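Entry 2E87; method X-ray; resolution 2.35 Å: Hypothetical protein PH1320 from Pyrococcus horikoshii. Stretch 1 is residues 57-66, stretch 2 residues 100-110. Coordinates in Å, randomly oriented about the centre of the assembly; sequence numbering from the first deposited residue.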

# COMPACT_ATOMS: atom_id res chain seq x y z
N VAL A 57 20.21 -8.03 19.14
CA VAL A 57 19.30 -6.90 19.02
C VAL A 57 19.38 -6.27 17.63
O VAL A 57 18.37 -6.05 16.98
N ARG A 58 20.60 -6.00 17.18
CA ARG A 58 20.78 -5.37 15.89
C ARG A 58 20.30 -6.25 14.75
O ARG A 58 19.76 -5.75 13.77
N ASP A 59 20.46 -7.56 14.88
CA ASP A 59 20.01 -8.44 13.82
C ASP A 59 18.49 -8.44 13.69
O ASP A 59 17.97 -8.33 12.59
N ASN A 60 17.78 -8.54 14.82
CA ASN A 60 16.32 -8.54 14.75
C ASN A 60 15.80 -7.19 14.24
O ASN A 60 14.98 -7.14 13.32
N LEU A 61 16.31 -6.09 14.80
CA LEU A 61 15.84 -4.79 14.35
C LEU A 61 16.14 -4.55 12.86
O LEU A 61 15.26 -4.11 12.12
N ARG A 62 17.36 -4.86 12.44
CA ARG A 62 17.77 -4.65 11.06
C ARG A 62 16.90 -5.43 10.08
O ARG A 62 16.73 -5.01 8.93
N LYS A 63 16.36 -6.56 10.53
CA LYS A 63 15.49 -7.39 9.70
C LYS A 63 14.23 -6.62 9.34
O LYS A 63 13.67 -6.80 8.26
N VAL A 64 13.77 -5.77 10.26
CA VAL A 64 12.58 -4.95 10.05
C VAL A 64 12.81 -3.90 8.96
O VAL A 64 11.97 -3.67 8.09
N LEU A 65 13.97 -3.25 9.02
CA LEU A 65 14.32 -2.23 8.05
C LEU A 65 14.56 -2.83 6.66
O LEU A 65 14.25 -2.19 5.65
N GLU A 66 15.09 -4.05 6.61
CA GLU A 66 15.39 -4.67 5.32
C GLU A 66 14.19 -5.28 4.62
O GLU A 66 14.05 -5.14 3.41
N TRP A 100 17.93 4.42 14.39
CA TRP A 100 18.63 5.13 15.44
C TRP A 100 19.09 4.15 16.52
O TRP A 100 20.24 4.18 16.95
N ALA A 101 18.20 3.25 16.95
CA ALA A 101 18.52 2.28 17.99
C ALA A 101 19.67 1.36 17.57
O ALA A 101 20.57 1.07 18.37
N ILE A 102 19.64 0.92 16.32
CA ILE A 102 20.68 0.04 15.79
C ILE A 102 22.02 0.75 15.87
O ILE A 102 23.04 0.17 16.25
N ARG A 103 22.01 2.03 15.52
CA ARG A 103 23.23 2.83 15.51
C ARG A 103 23.81 3.06 16.90
O ARG A 103 25.00 2.87 17.11
N ILE A 104 22.99 3.47 17.86
CA ILE A 104 23.49 3.71 19.21
C ILE A 104 23.99 2.43 19.88
O ILE A 104 24.94 2.46 20.66
N ILE A 105 23.34 1.31 19.58
CA ILE A 105 23.74 0.04 20.18
C ILE A 105 25.09 -0.44 19.67
O ILE A 105 25.88 -1.01 20.42
N ARG A 106 25.34 -0.19 18.39
CA ARG A 106 26.61 -0.56 17.78
C ARG A 106 27.70 0.28 18.44
O ARG A 106 28.77 -0.22 18.79
N GLU A 107 27.41 1.56 18.61
CA GLU A 107 28.35 2.48 19.22
C GLU A 107 28.59 2.09 20.68
O GLU A 107 29.72 2.10 21.16
N LEU A 108 27.52 1.75 21.39
CA LEU A 108 27.67 1.36 22.78
C LEU A 108 28.51 0.10 22.88
O LEU A 108 29.37 -0.01 23.75
N GLU A 109 28.27 -0.85 21.99
CA GLU A 109 29.02 -2.10 21.99
C GLU A 109 30.52 -1.84 21.87
O GLU A 109 31.31 -2.31 22.68
N GLU A 110 30.90 -1.10 20.84
CA GLU A 110 32.29 -0.77 20.61
C GLU A 110 32.84 -0.04 21.83
O GLU A 110 33.95 -0.32 22.27

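The two helices run nearly antiparallel, at 158°, with their axes 9.7 Å apart at closest approach, and Ile102 lies at the centre of the contact. Its CA-to-CB bond points sideways, but with chi1 m and chi2 t the end of the chain comes nearer to the other helix and enters a hole formed by Arg58, Leu61, Arg62 and Leu65. The long CG1-CD1 arm of Ile102 reaches into this hole, where CG1 of Ile102 lies 3.8 Å from CB of Leu61 and CD1 of Ile102 lies 3.6 Å from CD1 of Leu65, while the other branch, CG2 of Ile102, lies 3.7 Å from NH2 of Arg62. Leu61 and Leu65, both m,t and both pointing toward the partner, lie one turn apart and together line the apolar side of the hole. Small Ala101 also points toward stretch 1, and its CB meets CD1 of Leu61 at 4.2 Å.

Further along, Val57 (t) and Ile105 (m,t) point toward each other's helices and pack tightly, CG1 of Val57 lying 3.4 Å from CD1 of Ile105.

Arg58 is the reciprocal knob, seated among Ile102, Ile105, Arg106 and Glu109. Its m,t,p chain serves two purposes. The aliphatic part is apolar filling, with CD of Arg58 3.6 Å from CG2 of Ile105, while the guanidinium reaches the charged residues at the edge of the contact. There NH1 of Arg58 forms a salt bridge with OE1 of Glu109 at 3.5 Å; the oxygen lies well out of the guanidinium plane, so the attraction is between charges alone. Glu109 OE1 also pairs with NH1 of Arg106 at 3.1 Å, again without a directed N-H. This shared negative charge helps offset the proximity of two like charges, NH2 of Arg58 and NH1 of Arg106, 3.7 Å apart. Arg106 CD covers one face of the Arg58 guanidinium. NE of Arg58 is buried without a partner, and no hydrogen bond joins the two stretches.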

# COMPACT_ATOMS: atom_id res chain seq x y z
CB VAL A 57 19.61 -5.81 20.07
CG1 VAL A 57 18.84 -4.54 19.74
CG2 VAL A 57 19.25 -6.31 21.45
CB ARG A 58 22.24 -4.96 15.71
CG ARG A 58 22.61 -3.71 16.53
CD ARG A 58 24.09 -3.66 16.86
NE ARG A 58 24.89 -3.80 15.66
CZ ARG A 58 25.77 -4.76 15.45
NH1 ARG A 58 25.98 -5.69 16.37
NH2 ARG A 58 26.42 -4.81 14.30
CB ASP A 59 20.51 -9.86 14.04
CG ASP A 59 22.01 -9.99 13.81
OD1 ASP A 59 22.63 -9.03 13.29
OD2 ASP A 59 22.56 -11.06 14.15
CB ASN A 60 15.70 -8.90 16.11
CG ASN A 60 15.81 -10.41 16.43
OD1 ASN A 60 14.93 -11.20 16.09
ND2 ASN A 60 16.91 -10.80 17.08
CB LEU A 61 16.46 -3.67 15.18
CG LEU A 61 16.04 -3.63 16.65
CD1 LEU A 61 16.88 -2.59 17.34
CD2 LEU A 61 14.53 -3.31 16.79
CB ARG A 62 19.23 -5.05 10.88
CG ARG A 62 19.81 -4.66 9.54
CD ARG A 62 21.28 -5.02 9.47
NE ARG A 62 22.13 -4.00 10.09
CZ ARG A 62 22.91 -4.20 11.15
NH1 ARG A 62 22.94 -5.41 11.73
NH2 ARG A 62 23.66 -3.21 11.63
CB LYS A 63 15.11 -8.68 10.44
CG LYS A 63 13.94 -9.44 9.81
CD LYS A 63 13.50 -10.67 10.62
CE LYS A 63 14.40 -11.89 10.39
NZ LYS A 63 13.87 -13.15 11.04
CB VAL A 64 12.18 -4.19 11.34
CG1 VAL A 64 10.94 -3.39 11.09
CG2 VAL A 64 11.96 -5.17 12.48
CB LEU A 65 15.59 -1.49 8.47
CG LEU A 65 15.65 -0.79 9.82
CD1 LEU A 65 17.03 -0.19 10.01
CD2 LEU A 65 14.57 0.28 9.88
CB GLU A 66 16.49 -5.74 5.49
CG GLU A 66 17.80 -5.19 6.08
CD GLU A 66 18.87 -6.26 6.30
OE1 GLU A 66 18.52 -7.44 6.54
OE2 GLU A 66 20.07 -5.90 6.26
CB TRP A 100 17.70 6.20 16.04
CG TRP A 100 18.25 6.81 17.31
CD1 TRP A 100 19.19 7.79 17.40
CD2 TRP A 100 17.95 6.40 18.65
NE1 TRP A 100 19.50 8.02 18.72
CE2 TRP A 100 18.76 7.18 19.51
CE3 TRP A 100 17.08 5.46 19.21
CZ2 TRP A 100 18.73 7.04 20.90
CZ3 TRP A 100 17.05 5.32 20.60
CH2 TRP A 100 17.87 6.10 21.43
CB ALA A 101 17.27 1.46 18.33
CB ILE A 102 20.41 -0.33 14.33
CG1 ILE A 102 19.18 -1.23 14.25
CG2 ILE A 102 21.62 -1.02 13.73
CD1 ILE A 102 18.80 -1.62 12.86
CB ARG A 103 22.95 4.17 14.80
CG ARG A 103 24.02 4.63 13.82
CD ARG A 103 23.41 5.12 12.49
NE ARG A 103 22.23 5.97 12.66
CZ ARG A 103 22.19 7.07 13.41
NH1 ARG A 103 23.26 7.48 14.07
NH2 ARG A 103 21.05 7.76 13.51
CB ILE A 104 22.40 4.29 20.10
CG1 ILE A 104 21.53 5.25 19.30
CG2 ILE A 104 23.03 5.00 21.27
CD1 ILE A 104 22.32 6.31 18.55
CB ILE A 105 22.65 -1.03 19.94
CG1 ILE A 105 21.47 -0.74 20.87
CG2 ILE A 105 23.20 -2.42 20.17
CD1 ILE A 105 20.25 -1.55 20.57
CB ARG A 106 26.57 -0.27 16.28
CG ARG A 106 27.90 -0.47 15.60
CD ARG A 106 28.36 -1.91 15.74
NE ARG A 106 29.81 -2.01 15.85
CZ ARG A 106 30.48 -3.16 15.85
NH1 ARG A 106 29.83 -4.31 15.73
NH2 ARG A 106 31.80 -3.15 15.97
CB GLU A 107 27.78 3.90 19.13
CG GLU A 107 28.69 4.99 19.64
CD GLU A 107 27.96 6.32 19.73
OE1 GLU A 107 27.17 6.63 18.80
OE2 GLU A 107 28.17 7.06 20.72
CB LEU A 108 26.30 1.15 23.44
CG LEU A 108 25.51 2.44 23.66
CD1 LEU A 108 24.09 2.13 24.13
CD2 LEU A 108 26.24 3.30 24.68
CB GLU A 109 28.59 -3.00 20.82
CG GLU A 109 29.55 -4.16 20.59
CD GLU A 109 29.21 -4.97 19.35
OE1 GLU A 109 28.47 -4.48 18.48
OE2 GLU A 109 29.70 -6.11 19.25
CB GLU A 110 32.42 0.07 19.35
CG GLU A 110 33.80 0.65 19.13
CD GLU A 110 34.00 1.14 17.71
OE1 GLU A 110 34.15 0.30 16.80
OE2 GLU A 110 33.99 2.37 17.51